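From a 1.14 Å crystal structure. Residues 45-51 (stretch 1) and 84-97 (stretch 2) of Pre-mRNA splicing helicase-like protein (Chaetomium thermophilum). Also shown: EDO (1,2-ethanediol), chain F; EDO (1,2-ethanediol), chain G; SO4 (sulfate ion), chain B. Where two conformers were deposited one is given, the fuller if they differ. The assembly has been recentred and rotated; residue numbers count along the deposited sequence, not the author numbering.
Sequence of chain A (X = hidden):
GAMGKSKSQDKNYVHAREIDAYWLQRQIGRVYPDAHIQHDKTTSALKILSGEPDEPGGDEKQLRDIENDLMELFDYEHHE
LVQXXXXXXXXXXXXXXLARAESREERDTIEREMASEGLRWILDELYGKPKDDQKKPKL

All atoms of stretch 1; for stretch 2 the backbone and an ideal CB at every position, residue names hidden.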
# COMPACT_ATOMS: atom_id res chain seq x y z
N ALA A 45 1.33 -1.16 9.20
CA ALA A 45 1.78 -0.50 7.98
C ALA A 45 0.69 0.37 7.39
O ALA A 45 0.96 1.49 6.93
CB ALA A 45 2.25 -1.55 6.96
N LEU A 46 -0.57 -0.09 7.39
CA LEU A 46 -1.63 0.74 6.87
C LEU A 46 -1.76 2.02 7.69
O LEU A 46 -1.97 3.10 7.12
CB LEU A 46 -2.97 -0.03 6.87
CG LEU A 46 -3.01 -1.13 5.83
CD1 LEU A 46 -4.16 -2.09 6.13
CD2 LEU A 46 -3.13 -0.57 4.41
N LYS A 47 -1.70 1.91 9.02
CA LYS A 47 -1.79 3.09 9.85
C LYS A 47 -0.65 4.05 9.56
O LYS A 47 -0.86 5.26 9.38
CB LYS A 47 -1.79 2.72 11.32
CG LYS A 47 -2.07 3.89 12.24
CD LYS A 47 -3.38 4.63 11.85
CE LYS A 47 -3.65 5.85 12.74
NZ LYS A 47 -4.90 6.56 12.33
N ILE A 48 0.57 3.52 9.51
CA ILE A 48 1.73 4.36 9.21
C ILE A 48 1.61 5.05 7.85
O ILE A 48 1.80 6.25 7.72
CB ILE A 48 3.02 3.54 9.31
CG1 ILE A 48 3.27 3.10 10.75
CG2 ILE A 48 4.19 4.36 8.81
CD1 ILE A 48 4.27 1.97 10.87
N LEU A 49 1.27 4.28 6.82
CA LEU A 49 1.22 4.81 5.46
C LEU A 49 0.16 5.86 5.29
O LEU A 49 0.27 6.71 4.40
CB LEU A 49 0.95 3.69 4.46
CG LEU A 49 2.11 2.73 4.21
CD1 LEU A 49 1.65 1.45 3.53
CD2 LEU A 49 3.22 3.44 3.36
N SER A 50 -0.90 5.78 6.09
CA SER A 50 -1.99 6.73 5.92
C SER A 50 -1.58 8.12 6.39
O SER A 50 -2.25 9.08 6.06
CB SER A 50 -3.20 6.28 6.71
OG SER A 50 -2.96 6.50 8.07
N GLY A 51 -0.48 8.21 7.12
CA GLY A 51 -0.03 9.49 7.61
C GLY A 51 -0.95 10.10 8.63
O GLY A 51 -0.79 11.26 9.00
N UNK A 84 8.89 0.74 -1.73
CA UNK A 84 7.76 0.41 -2.61
C UNK A 84 6.43 0.81 -1.97
O UNK A 84 5.53 1.35 -2.63
CB UNK A 84 7.76 -1.09 -2.93
N UNK A 85 6.28 0.52 -0.68
CA UNK A 85 5.05 0.85 -0.00
C UNK A 85 4.85 2.37 0.10
O UNK A 85 3.79 2.91 -0.14
CB UNK A 85 5.04 0.22 1.39
N UNK A 86 5.94 3.08 0.43
CA UNK A 86 5.85 4.53 0.54
C UNK A 86 5.53 5.19 -0.81
O UNK A 86 4.68 6.07 -0.91
CB UNK A 86 7.16 5.09 1.10
N UNK A 87 6.19 4.75 -1.88
CA UNK A 87 5.93 5.29 -3.21
C UNK A 87 4.47 5.11 -3.61
O UNK A 87 3.92 5.90 -4.36
CB UNK A 87 6.84 4.62 -4.24
N UNK A 88 3.86 4.02 -3.13
CA UNK A 88 2.47 3.67 -3.41
C UNK A 88 1.55 3.91 -2.24
O UNK A 88 0.50 3.26 -2.17
CB UNK A 88 2.37 2.20 -3.83
N UNK A 89 1.87 4.82 -1.34
CA UNK A 89 1.11 4.91 -0.11
C UNK A 89 -0.37 5.17 -0.36
O UNK A 89 -1.21 4.55 0.32
CB UNK A 89 1.69 6.01 0.78
N UNK A 90 -0.74 6.04 -1.28
CA UNK A 90 -2.14 6.30 -1.53
C UNK A 90 -2.86 5.06 -2.08
O UNK A 90 -3.94 4.68 -1.59
CB UNK A 90 -2.28 7.47 -2.50
N UNK A 91 -2.26 4.40 -3.06
CA UNK A 91 -2.84 3.19 -3.59
C UNK A 91 -3.00 2.13 -2.52
O UNK A 91 -4.05 1.47 -2.43
CB UNK A 91 -1.98 2.65 -4.74
N UNK A 92 -1.94 1.88 -1.76
CA UNK A 92 -1.99 0.79 -0.80
C UNK A 92 -3.07 1.06 0.25
O UNK A 92 -3.87 0.17 0.57
CB UNK A 92 -0.63 0.60 -0.13
N UNK A 93 -3.11 2.24 0.82
CA UNK A 93 -4.04 2.54 1.89
C UNK A 93 -5.48 2.49 1.35
O UNK A 93 -6.36 1.84 1.93
CB UNK A 93 -3.73 3.91 2.50
N UNK A 94 -5.75 3.25 0.29
CA UNK A 94 -7.10 3.39 -0.18
C UNK A 94 -7.64 2.15 -0.85
O UNK A 94 -8.82 1.80 -0.67
CB UNK A 94 -7.18 4.57 -1.15
N UNK A 95 -6.86 1.50 -1.70
CA UNK A 95 -7.34 0.33 -2.38
C UNK A 95 -7.50 -0.87 -1.46
O UNK A 95 -8.37 -1.71 -1.71
CB UNK A 95 -6.39 -0.02 -3.53
N UNK A 96 -6.68 -0.98 -0.42
CA UNK A 96 -6.89 -2.03 0.57
C UNK A 96 -8.25 -1.81 1.25
O UNK A 96 -9.05 -2.73 1.43
CB UNK A 96 -5.76 -2.04 1.60
N UNK A 97 -8.51 -0.57 1.68
CA UNK A 97 -9.76 -0.25 2.31
C UNK A 97 -10.93 -0.52 1.36
O UNK A 97 -11.95 -1.12 1.74
CB UNK A 97 -9.76 1.21 2.77
C1 EDO F . -8.14 5.73 4.27
O1 EDO F . -9.31 5.81 5.05
C2 EDO F . -7.13 6.75 4.77
O2 EDO F . -6.71 6.32 6.07
C1 EDO G . -3.33 9.37 2.78
O1 EDO G . -4.74 9.58 2.66
C2 EDO G . -3.01 7.96 2.28
O2 EDO G . -1.65 7.88 1.85
S SO4 B . 5.88 11.11 -4.07
O1 SO4 B . 4.66 11.15 -4.88
O2 SO4 B . 5.73 12.00 -2.90
O3 SO4 B . 6.04 9.74 -3.63
O4 SO4 B . 6.94 11.55 -4.91

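Position 84 lies in a helix that starts earlier in the chain, and nothing of stretch 1 comes within reach of its ideal CB. Almost any helix-compatible residue would serve; it is Lys84, with an extended side chain.

At position 85 the CA-to-CB bond points toward stretch 1, and the ideal CB is 4.2 Å from Leu49 CD2. A polar group would find no partner in these methyls, so an aliphatic residue is expected. Leu85 fits: its CB lies 4.2 Å from Leu49 CD1, and its backbone O is 3.6 Å from Leu49 CD2.

Position 86 points sideways, its ideal CB 4.8 Å from Leu49 CD2. Valine, isoleucine, leucine or methionine could flank that methyl. Ile86 does so, with CG1 4.3 Å from Leu49 CD2.

Position 87 points away, which favours a polar residue; it is Glu87. At 88 the backbone leaves helical angles (phi/psi -106/26) just before the next helix, a place where asparagine, serine, aspartate or glycine is common. Asn88 does not cap with its side chain; instead ND2 donates to Lys84 O at 2.9 Å, tying it back to the preceding helix.

At position 89 the CA-to-CB bond points toward stretch 1, its ideal CB 4.0 Å from Leu49 O. A small residue would suit, as would a long one whose stem packs here while its end leaves. Arg89 takes the second course: CB is 3.8 Å from Leu49 CD2, but the end leads away, NH1 donating to Ile86 O at 2.8 Å. The guanidinium also grips the sulfate, with NH1 3.0 Å from SO4 O3 and NH2 2.9 Å from SO4 O2.

Position 90 points away and tolerates polar residues; Asp90 accepts a hydrogen bond from the chain G ethanediol. Position 91 is out of reach of stretch 1, which sets no preference; it is Lys91.

Position 92 points toward two leucines, its ideal CB 4.4 Å from Leu49 CD1 and 5.3 Å from Leu46 CD2. A compact aliphatic is apt. Val92 places CG1 4.0 Å from Leu49 CD1 and 4.2 Å from Leu46 CD2, so one methyl touches both.

At 93 the ideal CB lies 4.8 Å from Ser50 CA, 4.9 Å from Leu46 CD2 and 5.1 Å from Leu49 CB, and the CA atoms of Leu46 and this residue are 5.8 Å apart. Such close backbones favour alanine, valine or another modest apolar group. Val93 sets CG2 3.6 Å from Leu49 CB and 4.0 Å from Leu46 O. Leu49 thus becomes a knob among residues 85, 86, 92 and 93.

Position 94 points away, leaving room for bulk; Trp94 has one ethanediol over a ring face, while NE1 donates to another. Stretch 1 is out of reach at 95 and sets no preference, so many residues would serve; it is Leu95.

Position 96 points toward Leu46, its ideal CB 4.1 Å from Leu46 CD2. Valine, alanine or threonine would suit. Thr96 offers CG2 to Leu46 CD1 at 4.1 Å, while OG1 donates to Val92 O at 2.7 Å, satisfying the hydroxyl within its own helix.

Position 97 points sideways with nothing of stretch 1 near its ideal CB, so a long polar residue could extend freely; it is Arg97.

Stretch 2 84-97: KLIENRDKVVWLTR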
# COMPACT_ATOMS: atom_id res chain seq x y z
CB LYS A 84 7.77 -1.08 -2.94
CG LYS A 84 6.63 -1.53 -3.82
CD LYS A 84 6.82 -2.94 -4.33
CE LYS A 84 5.73 -3.42 -5.21
NZ LYS A 84 5.91 -4.88 -5.42
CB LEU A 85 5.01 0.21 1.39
CG LEU A 85 5.01 -1.33 1.36
CD1 LEU A 85 4.95 -1.84 2.80
CD2 LEU A 85 3.88 -1.91 0.52
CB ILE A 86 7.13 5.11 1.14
CG1 ILE A 86 7.29 4.61 2.58
CG2 ILE A 86 7.11 6.62 1.10
CD1 ILE A 86 8.59 5.05 3.23
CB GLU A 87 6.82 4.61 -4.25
CG GLU A 87 8.33 4.90 -4.11
CD GLU A 87 8.74 6.29 -4.52
OE1 GLU A 87 7.88 7.10 -4.88
OE2 GLU A 87 9.97 6.57 -4.44
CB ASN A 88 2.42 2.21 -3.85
CG ASN A 88 3.07 1.99 -5.20
OD1 ASN A 88 2.57 2.49 -6.21
ND2 ASN A 88 4.16 1.28 -5.22
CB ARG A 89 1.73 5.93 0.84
CG ARG A 89 1.87 7.32 0.28
CD ARG A 89 2.88 8.13 1.09
NE ARG A 89 3.10 9.49 0.58
CZ ARG A 89 3.89 9.81 -0.45
NH1 ARG A 89 4.58 8.91 -1.09
NH2 ARG A 89 4.00 11.07 -0.81
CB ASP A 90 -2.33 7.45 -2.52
CG ASP A 90 -1.94 8.77 -1.95
OD1 ASP A 90 -2.22 9.05 -0.76
OD2 ASP A 90 -1.39 9.59 -2.71
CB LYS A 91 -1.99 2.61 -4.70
CG LYS A 91 -2.24 3.12 -6.09
CD LYS A 91 -1.38 2.44 -7.12
CE LYS A 91 -1.89 2.71 -8.52
NZ LYS A 91 -0.97 2.27 -9.57
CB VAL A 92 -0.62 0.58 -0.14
CG1 VAL A 92 -0.68 -0.47 0.98
CG2 VAL A 92 0.38 0.12 -1.18
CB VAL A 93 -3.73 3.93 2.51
CG1 VAL A 93 -4.83 4.37 3.39
CG2 VAL A 93 -2.39 3.91 3.27
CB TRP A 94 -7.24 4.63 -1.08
CG TRP A 94 -7.17 5.89 -0.27
CD1 TRP A 94 -6.12 6.74 -0.13
CD2 TRP A 94 -8.23 6.44 0.49
NE1 TRP A 94 -6.46 7.78 0.67
CE2 TRP A 94 -7.75 7.63 1.08
CE3 TRP A 94 -9.55 6.06 0.73
CZ2 TRP A 94 -8.55 8.42 1.88
CZ3 TRP A 94 -10.34 6.85 1.53
CH2 TRP A 94 -9.84 8.01 2.12
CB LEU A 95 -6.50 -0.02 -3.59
CG LEU A 95 -6.50 1.01 -4.72
CD1 LEU A 95 -5.47 0.68 -5.76
CD2 LEU A 95 -7.90 1.18 -5.29
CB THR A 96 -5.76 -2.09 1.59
OG1 THR A 96 -4.54 -2.41 0.90
CG2 THR A 96 -6.02 -3.12 2.64
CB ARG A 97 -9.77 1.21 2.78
CG ARG A 97 -10.98 1.53 3.62
CD ARG A 97 -11.00 3.00 4.08
NE ARG A 97 -12.31 3.30 4.63
CZ ARG A 97 -12.84 4.51 4.71
NH1 ARG A 97 -12.13 5.56 4.36
NH2 ARG A 97 -14.08 4.68 5.13
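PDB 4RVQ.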